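Local coordinates for tyrosinase (Aspergillus oryzae, PDB 6JUC), which probably oxidises L-tyrosine and L-dopa to L-dopaquinone with molecular oxygen at a dinuclear copper centre, at residues H71-T76 against V363-Y368; W150-F155 against H376-R381; F488-F493 against G512-F517. The protein carries 2 engineered substitutions. All coordinates share one frame; numbering follows the deposited sequence.

Contact 1 of 3, residues H71-T76 against V363-Y368; sequences HGAPWT and VPVAAY. With CU (copper (II) ion), chain E; PER (peroxide ion), chain G.
One copper of the dinuclear site is held here by His71, whose ring is in turn braced by the 363-368 loop. NE2 of His71 binds this copper at 2.0 Å. The peroxide and His98 bind the same ion. At the far side of the imidazole, ND1 of His71 donates to water 1 at 2.8 Å. Water 1 accepts from Ala367 N and donates to Val363 O, so it ties the copper ligand to two backbone groups of the loop. The bond from ND1 to water 1 would restrain the ring's rotation. CE1 of His71 meets Val363 O at 3.2 Å, with the oxygen near the ring plane at its edge. With CG anti to the backbone N (chi1 -179°), the ring lies against this loop; CB of His71 packs on Ala367 CB at 3.7 Å.

Further along, Ala73 is gripped at both polar ends. Its N donates to Pro364 O at 2.8 Å, on a lone pair in the carbonyl plane. Its O accepts from Tyr368 OH at 2.6 Å, with the hydroxyl tilted 19° from the carbonyl plane. A cis peptide joins Ala73 to Pro74, whose CD touches that hydroxyl. Trp75 CZ2 lies 3.9 Å from Pro364 CB. Helix 64-69 packs on Ala367 and Tyr368, while Tyr110 of helix 103-129 and Phe372 of helix 371-389 touch His71.

Contact 2 of 3, residues W150-F155 against H376-R381; sequences WDFARF and HCNIDR. With CU (copper (II) ion), chain F; PER (peroxide ion), chain G.
Asp151 OD1 accepts two hydrogen bonds and is linked through one of them to Asn378. Water 2 donates to OD1 of Asp151 at 2.6 Å and accepts from Asn378 ND2 at 3.0 Å. The second donor to OD1 is Ala153 N, which closes an Asx turn. Asn378 OD1 accepts from Arg381 NH1 at 3.0 Å, on a lone pair in the carbonyl plane. Held at one end by Arg381 and at the other through water 2, the buried amide is probably fixed in this orientation.

Asp151 OD2 faces Arg381 NH1 in a long salt bridge of 3.7 Å. The carboxylate and guanidinium planes are 59° apart, and no N-H of Arg381 points at this oxygen, so this pair is one of charges only. Both side chains have a stronger partner in Tyr456, whose OH bonds Asp151 OD2.

The contact joins a turn-rich loop to helix 371-389, which carries a copper ligand. His376 points away from the loop and binds the second copper through NE2 at 2.1 Å; His332 and His336 bind the same ion. Three residues on, Ile379 touches both His332 and the loop.

Phe152 takes the crowded position between its backbone N and carbonyl carbon (chi1 53°), and its ring meets the helix. Asn378 ND2 sits over one ring face, toward the rim, 3.4 Å from Phe152 CE2. The amide stands almost upright on the ring, at 84°. Ile379 CD1 comes in at the edge of the same ring, 3.6 Å from CE2 of Phe152. Trp150 O closes tightly on Asn378 CB at 3.0 Å.

Contact 3 of 3, residues F488-F493 against G512-F517; sequences FQINIF and GSVFNF. With PER (peroxide ion), chain G.
Asn516 lies over one face of the Phe488 ring with CB, CG and ND2. Its CB is 3.8 Å from the Phe488 ring centroid and only 11° off the ring normal, a CH-pi contact. CG of Asn516 follows at 4.0 Å from Phe488 CE2. ND2 ends over the same face, toward the rim, 3.2 Å from CE2 of Phe488. Amide and ring planes are 54° apart. ND2 hydrogen-bonds to Arg480 O outside the pair. Phe488 has chi1 55°, with CG between the backbone N and the carbonyl carbon, and this swings its ring across to Asn516.

The segments are antiparallel neighbours in a mixed sheet, where strand 510-516 is an edge strand within this chain. Ile490 and Val514 form a hydrogen-bonded pair. Ile490 N donates to Val514 O at 2.7 Å, nearly straight, and Val514 N returns a bond to Ile490 O. Their side chains lie side by side on the face that packs against strand 470-478.

On the other face, Gln489 NE2 donates to Asn491 OD1 at 2.9 Å, and its OE1 accepts from Asn337 of helix 328-340. Ser513 CB packs against Asn491 OD1 at 3.1 Å, while Ser513 OG bonds Glu267. Further along, Phe517 stacks on His336 and brings CE2 edge-on to peroxide O1 at 3.3 Å, consistent with a C-terminal domain that covers the active site in the pro-enzyme.

How the contacts relate
All three contacts are buried, and each has a residue beside the same peroxide. Contacts 1 and 2 lie in the central domain, and their segments alternate along the chain. Each supplies a histidine to a different copper. Contact 3 belongs to the C-terminal domain and gives no metal ligand, only a phenyl ring. Contact 1 joins two loops, contact 2 a loop to a helix, contact 3 two strands. Contact 3 is accordingly held mainly by direct backbone bonds, whereas contacts 1 and 2 each use a bridging water and contact 2 adds charge. Contacts 1 and 3 touch where Val363 packs on Phe517; contact 2 touches neither.

Contact 1 of 3, residues H71-T76 against V363-Y368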
loop_
_atom_site.group_PDB
_atom_site.type_symbol
_atom_site.label_atom_id
_atom_site.label_comp_id
_atom_site.label_asym_id
_atom_site.label_seq_id
_atom_site.Cartn_x
_atom_site.Cartn_y
_atom_site.Cartn_z
ATOM N N HIS B 71 25.707 -0.240 -8.973
ATOM C CA HIS B 71 24.922 -1.066 -9.887
ATOM C C HIS B 71 24.512 -0.329 -11.157
ATOM O O HIS B 71 24.647 -0.892 -12.250
ATOM C CB HIS B 71 23.688 -1.562 -9.134
ATOM C CG HIS B 71 22.796 -2.448 -9.953
ATOM N ND1 HIS B 71 21.623 -1.991 -10.504
ATOM C CD2 HIS B 71 22.890 -3.752 -10.304
ATOM C CE1 HIS B 71 21.042 -2.971 -11.175
ATOM N NE2 HIS B 71 21.780 -4.062 -11.069
ATOM N N GLY B 72 24.023 0.898 -11.022
ATOM C CA GLY B 72 23.384 1.644 -12.093
ATOM C C GLY B 72 23.492 3.145 -11.910
ATOM O O GLY B 72 24.587 3.678 -11.674
ATOM N N ALA B 73 22.361 3.843 -11.981
ATOM C CA ALA B 73 22.334 5.290 -11.771
ATOM C C ALA B 73 22.817 5.646 -10.367
ATOM O O ALA B 73 22.528 4.914 -9.412
ATOM C CB ALA B 73 20.927 5.812 -12.013
ATOM N N PRO B 74 23.487 6.772 -10.133
ATOM C CA PRO B 74 23.799 7.757 -11.160
ATOM C C PRO B 74 25.093 7.561 -11.933
ATOM O O PRO B 74 25.639 8.514 -12.508
ATOM C CB PRO B 74 23.856 9.043 -10.311
ATOM C CG PRO B 74 24.470 8.574 -9.023
ATOM C CD PRO B 74 23.845 7.229 -8.770
ATOM N N TRP B 75 25.637 6.351 -12.006
ATOM C CA TRP B 75 26.727 6.032 -12.919
ATOM C C TRP B 75 28.012 6.809 -12.657
ATOM O O TRP B 75 28.699 7.242 -13.589
ATOM C CB TRP B 75 26.305 6.293 -14.378
ATOM C CG TRP B 75 25.104 5.479 -14.759
ATOM C CD1 TRP B 75 25.049 4.121 -14.907
ATOM C CD2 TRP B 75 23.795 5.974 -15.031
ATOM N NE1 TRP B 75 23.779 3.739 -15.257
ATOM C CE2 TRP B 75 22.994 4.866 -15.342
ATOM C CE3 TRP B 75 23.237 7.257 -15.044
ATOM C CZ2 TRP B 75 21.646 4.989 -15.665
ATOM C CZ3 TRP B 75 21.901 7.379 -15.365
ATOM C CH2 TRP B 75 21.125 6.255 -15.672
ATOM N N THR B 76 28.346 6.972 -11.386
ATOM C CA THR B 76 29.579 7.648 -11.000
ATOM C C THR B 76 30.670 6.613 -10.745
ATOM O O THR B 76 30.424 5.399 -10.707
ATOM C CB THR B 76 29.372 8.458 -9.708
ATOM O OG1 THR B 76 29.099 7.531 -8.642
ATOM C CG2 THR B 76 28.158 9.371 -9.805
ATOM N N VAL B 363 16.342 -1.309 -13.958
ATOM C CA VAL B 363 17.774 -1.539 -13.832
ATOM C C VAL B 363 18.506 -0.350 -13.243
ATOM O O VAL B 363 19.343 -0.523 -12.349
ATOM C CB VAL B 363 18.400 -1.904 -15.199
ATOM C CG1 VAL B 363 19.917 -1.935 -15.079
ATOM C CG2 VAL B 363 17.861 -3.253 -15.643
ATOM N N PRO B 364 18.298 0.878 -13.716
ATOM C CA PRO B 364 19.106 1.984 -13.197
ATOM C C PRO B 364 18.937 2.265 -11.719
ATOM O O PRO B 364 19.870 2.830 -11.128
ATOM C CB PRO B 364 18.605 3.203 -13.985
ATOM C CG PRO B 364 17.960 2.638 -15.203
ATOM C CD PRO B 364 17.404 1.301 -14.798
ATOM N N VAL B 365 17.801 1.889 -11.129
ATOM C CA VAL B 365 17.597 2.307 -9.739
ATOM C C VAL B 365 17.182 1.178 -8.813
ATOM O O VAL B 365 16.891 1.435 -7.632
ATOM C CB VAL B 365 16.542 3.423 -9.656
ATOM C CG1 VAL B 365 17.001 4.661 -10.426
ATOM C CG2 VAL B 365 15.185 2.985 -10.187
ATOM N N ALA B 366 17.176 -0.062 -9.296
ATOM C CA ALA B 366 16.703 -1.183 -8.483
ATOM C C ALA B 366 17.526 -1.358 -7.211
ATOM O O ALA B 366 16.972 -1.761 -6.190
ATOM C CB ALA B 366 16.688 -2.473 -9.293
ATOM N N ALA B 367 18.828 -1.110 -7.261
ATOM C CA ALA B 367 19.700 -1.388 -6.120
ATOM C C ALA B 367 19.367 -0.503 -4.923
ATOM O O ALA B 367 19.789 -0.828 -3.812
ATOM C CB ALA B 367 21.165 -1.237 -6.498
ATOM N N TYR B 368 18.620 0.596 -5.076
ATOM C CA TYR B 368 18.281 1.417 -3.907
ATOM C C TYR B 368 17.250 0.744 -3.018
ATOM O O TYR B 368 17.177 1.023 -1.815
ATOM C CB TYR B 368 17.798 2.828 -4.329
ATOM C CG TYR B 368 18.958 3.509 -5.019
ATOM C CD1 TYR B 368 19.977 4.062 -4.258
ATOM C CD2 TYR B 368 19.044 3.565 -6.404
ATOM C CE1 TYR B 368 21.050 4.685 -4.860
ATOM C CE2 TYR B 368 20.142 4.170 -7.001
ATOM C CZ TYR B 368 21.138 4.730 -6.230
ATOM O OH TYR B 368 22.237 5.324 -6.827
HETATM CU CU CU E . 21.025 -5.708 -11.948
HETATM O O1 PER G . 20.364 -7.194 -11.810
HETATM O O2 PER G . 20.010 -6.411 -10.537
HETATM O O HOH W 1 20.371 0.303 -9.585
#

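Contact 2 of 3, residues W150-F155 against H376-R381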
loop_
_atom_site.group_PDB
_atom_site.type_symbol
_atom_site.label_atom_id
_atom_site.label_comp_id
_atom_site.label_asym_id
_atom_site.label_seq_id
_atom_site.Cartn_x
_atom_site.Cartn_y
_atom_site.Cartn_z
ATOM N N TRP B 150 16.434 -13.569 1.015
ATOM C CA TRP B 150 15.002 -13.708 0.795
ATOM C C TRP B 150 14.710 -14.904 -0.104
ATOM O O TRP B 150 15.009 -14.928 -1.297
ATOM C CB TRP B 150 14.458 -12.441 0.133
ATOM C CG TRP B 150 13.024 -12.575 -0.285
ATOM C CD1 TRP B 150 11.994 -13.185 0.366
ATOM C CD2 TRP B 150 12.491 -12.043 -1.506
ATOM N NE1 TRP B 150 10.843 -13.067 -0.386
ATOM C CE2 TRP B 150 11.123 -12.373 -1.537
ATOM C CE3 TRP B 150 13.067 -11.331 -2.568
ATOM C CZ2 TRP B 150 10.298 -12.000 -2.604
ATOM C CZ3 TRP B 150 12.242 -10.972 -3.618
ATOM C CH2 TRP B 150 10.881 -11.307 -3.632
ATOM N N ASP B 151 14.072 -15.934 0.444
ATOM C CA ASP B 151 13.711 -17.081 -0.381
ATOM C C ASP B 151 12.415 -16.812 -1.126
ATOM O O ASP B 151 11.326 -17.167 -0.679
ATOM C CB ASP B 151 13.566 -18.352 0.462
ATOM C CG ASP B 151 13.696 -19.577 -0.432
ATOM O OD1 ASP B 151 13.389 -19.413 -1.644
ATOM O OD2 ASP B 151 14.071 -20.662 0.061
ATOM N N PHE B 152 12.550 -16.133 -2.261
ATOM C CA PHE B 152 11.349 -15.748 -3.006
ATOM C C PHE B 152 10.545 -16.931 -3.529
ATOM O O PHE B 152 9.374 -16.748 -3.909
ATOM C CB PHE B 152 11.739 -14.821 -4.158
ATOM C CG PHE B 152 12.809 -15.300 -5.097
ATOM C CD1 PHE B 152 12.622 -16.399 -5.923
ATOM C CD2 PHE B 152 14.040 -14.653 -5.137
ATOM C CE1 PHE B 152 13.611 -16.833 -6.788
ATOM C CE2 PHE B 152 15.026 -15.058 -6.017
ATOM C CZ PHE B 152 14.825 -16.161 -6.835
ATOM N N ALA B 153 11.097 -18.134 -3.543
ATOM C CA ALA B 153 10.408 -19.287 -4.112
ATOM C C ALA B 153 9.856 -20.254 -3.070
ATOM O O ALA B 153 9.267 -21.275 -3.435
ATOM C CB ALA B 153 11.375 -20.039 -5.022
ATOM N N ARG B 154 10.072 -19.966 -1.793
ATOM C CA ARG B 154 9.613 -20.814 -0.706
ATOM C C ARG B 154 8.278 -20.291 -0.194
ATOM O O ARG B 154 8.103 -19.073 -0.052
ATOM C CB ARG B 154 10.626 -20.815 0.443
ATOM C CG ARG B 154 10.280 -21.730 1.609
ATOM C CD ARG B 154 11.229 -21.434 2.773
ATOM N NE ARG B 154 11.095 -22.433 3.829
ATOM C CZ ARG B 154 11.727 -22.323 4.994
ATOM N NH1 ARG B 154 12.511 -21.282 5.235
ATOM N NH2 ARG B 154 11.583 -23.253 5.924
ATOM N N PHE B 155 7.361 -21.205 0.121
ATOM C CA PHE B 155 6.118 -20.711 0.720
ATOM C C PHE B 155 6.378 -20.044 2.065
ATOM O O PHE B 155 7.158 -20.523 2.899
ATOM C CB PHE B 155 5.134 -21.852 0.891
ATOM C CG PHE B 155 4.473 -22.366 -0.355
ATOM C CD1 PHE B 155 3.894 -21.520 -1.280
ATOM C CD2 PHE B 155 4.401 -23.733 -0.584
ATOM C CE1 PHE B 155 3.246 -22.030 -2.392
ATOM C CE2 PHE B 155 3.779 -24.245 -1.711
ATOM C CZ PHE B 155 3.193 -23.391 -2.632
ATOM N N HIS B 376 19.263 -10.559 -4.321
ATOM C CA HIS B 376 20.528 -11.011 -4.891
ATOM C C HIS B 376 21.229 -11.977 -3.956
ATOM O O HIS B 376 21.964 -12.853 -4.396
ATOM C CB HIS B 376 21.439 -9.826 -5.263
ATOM C CG HIS B 376 21.120 -9.469 -6.691
ATOM N ND1 HIS B 376 21.578 -10.227 -7.740
ATOM C CD2 HIS B 376 20.298 -8.539 -7.219
ATOM C CE1 HIS B 376 21.107 -9.743 -8.879
ATOM N NE2 HIS B 376 20.340 -8.716 -8.583
ATOM N N CYS B 377 21.019 -11.856 -2.646
ATOM C CA CYS B 377 21.571 -12.908 -1.780
ATOM C C CYS B 377 20.966 -14.256 -2.129
ATOM O O CYS B 377 21.659 -15.287 -2.199
ATOM C CB CYS B 377 21.385 -12.475 -0.327
ATOM S SG CYS B 377 22.312 -13.546 0.789
ATOM N N ASN B 378 19.651 -14.313 -2.412
ATOM C CA ASN B 378 19.111 -15.620 -2.813
ATOM C C ASN B 378 19.560 -16.035 -4.210
ATOM O O ASN B 378 19.729 -17.223 -4.503
ATOM C CB ASN B 378 17.581 -15.624 -2.742
ATOM C CG ASN B 378 17.056 -17.046 -2.795
ATOM O OD1 ASN B 378 17.535 -17.912 -2.056
ATOM N ND2 ASN B 378 16.106 -17.298 -3.687
ATOM N N ILE B 379 19.788 -15.088 -5.119
ATOM C CA ILE B 379 20.324 -15.475 -6.441
ATOM C C ILE B 379 21.710 -16.066 -6.264
ATOM O O ILE B 379 22.059 -17.033 -6.956
ATOM C CB ILE B 379 20.302 -14.267 -7.392
ATOM C CG1 ILE B 379 18.871 -13.778 -7.656
ATOM C CG2 ILE B 379 21.050 -14.479 -8.704
ATOM C CD1 ILE B 379 17.942 -14.892 -8.123
ATOM N N ASP B 380 22.490 -15.523 -5.326
ATOM C CA ASP B 380 23.782 -16.141 -5.023
ATOM C C ASP B 380 23.634 -17.555 -4.476
ATOM O O ASP B 380 24.406 -18.445 -4.829
ATOM C CB ASP B 380 24.541 -15.308 -3.987
ATOM C CG ASP B 380 25.979 -15.799 -3.875
ATOM O OD1 ASP B 380 26.719 -15.561 -4.858
ATOM O OD2 ASP B 380 26.344 -16.378 -2.823
ATOM N N ARG B 381 22.636 -17.752 -3.622
ATOM C CA ARG B 381 22.342 -19.050 -3.024
ATOM C C ARG B 381 21.905 -20.024 -4.100
ATOM O O ARG B 381 22.359 -21.165 -4.126
ATOM C CB ARG B 381 21.243 -18.871 -1.964
ATOM C CG ARG B 381 20.805 -20.173 -1.303
ATOM C CD ARG B 381 19.858 -19.894 -0.149
ATOM N NE ARG B 381 19.115 -21.101 0.240
ATOM C CZ ARG B 381 18.003 -21.496 -0.378
ATOM N NH1 ARG B 381 17.519 -20.795 -1.396
ATOM N NH2 ARG B 381 17.380 -22.601 0.023
HETATM CU CU CU F . 19.108 -7.931 -10.081
HETATM O O1 PER G . 20.364 -7.194 -11.810
HETATM O O2 PER G . 20.010 -6.411 -10.537
HETATM O O HOH W 2 14.830 -20.052 -3.664
#

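Contact 3 of 3, residues F488-F493 against G512-F517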
loop_
_atom_site.group_PDB
_atom_site.type_symbol
_atom_site.label_atom_id
_atom_site.label_comp_id
_atom_site.label_asym_id
_atom_site.label_seq_id
_atom_site.Cartn_x
_atom_site.Cartn_y
_atom_site.Cartn_z
ATOM N N PHE B 488 10.265 -4.024 -21.018
ATOM C CA PHE B 488 8.947 -4.419 -21.512
ATOM C C PHE B 488 8.619 -5.791 -20.924
ATOM O O PHE B 488 9.521 -6.483 -20.466
ATOM C CB PHE B 488 8.875 -4.414 -23.035
ATOM C CG PHE B 488 9.893 -5.220 -23.795
ATOM C CD1 PHE B 488 9.828 -6.601 -23.932
ATOM C CD2 PHE B 488 10.969 -4.591 -24.414
ATOM C CE1 PHE B 488 10.765 -7.321 -24.647
ATOM C CE2 PHE B 488 11.897 -5.300 -25.147
ATOM C CZ PHE B 488 11.809 -6.676 -25.278
ATOM N N GLN B 489 7.336 -6.140 -20.951
ATOM C CA GLN B 489 6.914 -7.437 -20.432
ATOM C C GLN B 489 6.254 -8.255 -21.531
ATOM O O GLN B 489 5.397 -7.791 -22.284
ATOM C CB GLN B 489 5.982 -7.230 -19.244
ATOM C CG GLN B 489 5.510 -8.514 -18.583
ATOM C CD GLN B 489 4.721 -8.268 -17.311
ATOM O OE1 GLN B 489 5.027 -7.365 -16.530
ATOM N NE2 GLN B 489 3.711 -9.105 -17.071
ATOM N N ILE B 490 6.664 -9.511 -21.661
ATOM C CA ILE B 490 6.092 -10.393 -22.665
ATOM C C ILE B 490 5.068 -11.290 -21.967
ATOM O O ILE B 490 5.456 -12.093 -21.120
ATOM C CB ILE B 490 7.169 -11.230 -23.372
ATOM C CG1 ILE B 490 8.231 -10.381 -24.082
ATOM C CG2 ILE B 490 6.532 -12.195 -24.366
ATOM C CD1 ILE B 490 9.539 -11.133 -24.235
ATOM N N ASN B 491 3.782 -11.111 -22.265
ATOM C CA ASN B 491 2.751 -11.982 -21.711
ATOM C C ASN B 491 2.281 -12.994 -22.749
ATOM O O ASN B 491 2.075 -12.619 -23.903
ATOM C CB ASN B 491 1.557 -11.169 -21.197
ATOM C CG ASN B 491 2.021 -10.267 -20.058
ATOM O OD1 ASN B 491 2.902 -10.696 -19.299
ATOM N ND2 ASN B 491 1.445 -9.075 -19.966
ATOM N N ILE B 492 2.137 -14.228 -22.271
ATOM C CA ILE B 492 1.673 -15.296 -23.158
ATOM C C ILE B 492 0.317 -15.793 -22.685
ATOM O O ILE B 492 0.048 -15.835 -21.484
ATOM C CB ILE B 492 2.748 -16.380 -23.295
ATOM C CG1 ILE B 492 4.004 -15.792 -23.971
ATOM C CG2 ILE B 492 2.242 -17.589 -24.059
ATOM C CD1 ILE B 492 5.256 -16.612 -23.749
ATOM N N PHE B 493 -0.515 -16.124 -23.670
ATOM C CA PHE B 493 -1.880 -16.572 -23.518
ATOM C C PHE B 493 -2.173 -17.811 -24.364
ATOM O O PHE B 493 -1.624 -17.987 -25.450
ATOM C CB PHE B 493 -2.862 -15.475 -23.976
ATOM C CG PHE B 493 -2.625 -14.161 -23.281
ATOM C CD1 PHE B 493 -1.628 -13.310 -23.735
ATOM C CD2 PHE B 493 -3.390 -13.782 -22.177
ATOM C CE1 PHE B 493 -1.411 -12.101 -23.089
ATOM C CE2 PHE B 493 -3.167 -12.591 -21.532
ATOM C CZ PHE B 493 -2.157 -11.756 -21.985
ATOM N N GLY B 512 1.582 -16.845 -18.679
ATOM C CA GLY B 512 2.761 -16.430 -17.923
ATOM C C GLY B 512 3.484 -15.263 -18.558
ATOM O O GLY B 512 3.126 -14.856 -19.669
ATOM N N SER B 513 4.487 -14.735 -17.854
ATOM C CA SER B 513 5.190 -13.551 -18.325
ATOM C C SER B 513 6.706 -13.749 -18.315
ATOM O O SER B 513 7.279 -14.531 -17.562
ATOM C CB SER B 513 4.814 -12.325 -17.481
ATOM O OG SER B 513 5.334 -12.467 -16.161
ATOM N N VAL B 514 7.345 -12.976 -19.190
ATOM C CA VAL B 514 8.794 -12.848 -19.265
ATOM C C VAL B 514 9.104 -11.359 -19.217
ATOM O O VAL B 514 8.551 -10.598 -20.016
ATOM C CB VAL B 514 9.334 -13.474 -20.559
ATOM C CG1 VAL B 514 10.777 -13.083 -20.835
ATOM C CG2 VAL B 514 9.192 -14.996 -20.500
ATOM N N PHE B 515 9.935 -10.967 -18.259
ATOM C CA PHE B 515 10.227 -9.552 -18.123
ATOM C C PHE B 515 11.601 -9.189 -18.669
ATOM O O PHE B 515 12.602 -9.759 -18.247
ATOM C CB PHE B 515 10.171 -9.103 -16.659
ATOM C CG PHE B 515 10.306 -7.607 -16.528
ATOM C CD1 PHE B 515 9.339 -6.773 -17.079
ATOM C CD2 PHE B 515 11.357 -7.034 -15.837
ATOM C CE1 PHE B 515 9.413 -5.402 -16.941
ATOM C CE2 PHE B 515 11.433 -5.656 -15.684
ATOM C CZ PHE B 515 10.447 -4.841 -16.206
ATOM N N ASN B 516 11.598 -8.203 -19.571
ATOM C CA ASN B 516 12.870 -7.695 -20.056
ATOM C C ASN B 516 13.375 -6.654 -19.064
ATOM O O ASN B 516 12.981 -5.482 -19.161
ATOM C CB ASN B 516 12.715 -7.060 -21.436
ATOM C CG ASN B 516 13.997 -6.395 -21.897
ATOM O OD1 ASN B 516 15.083 -6.852 -21.532
ATOM N ND2 ASN B 516 13.870 -5.333 -22.675
ATOM N N PHE B 517 14.216 -7.103 -18.139
ATOM C CA PHE B 517 14.845 -6.213 -17.163
ATOM C C PHE B 517 16.021 -5.499 -17.825
ATOM O O PHE B 517 17.128 -6.035 -17.908
ATOM C CB PHE B 517 15.339 -7.046 -15.989
ATOM C CG PHE B 517 15.856 -6.299 -14.801
ATOM C CD1 PHE B 517 15.116 -5.333 -14.135
ATOM C CD2 PHE B 517 17.133 -6.591 -14.342
ATOM C CE1 PHE B 517 15.640 -4.695 -13.030
ATOM C CE2 PHE B 517 17.663 -5.950 -13.231
ATOM C CZ PHE B 517 16.908 -5.001 -12.582
HETATM O O1 PER G . 20.364 -7.194 -11.810
HETATM O O2 PER G . 20.010 -6.411 -10.537
#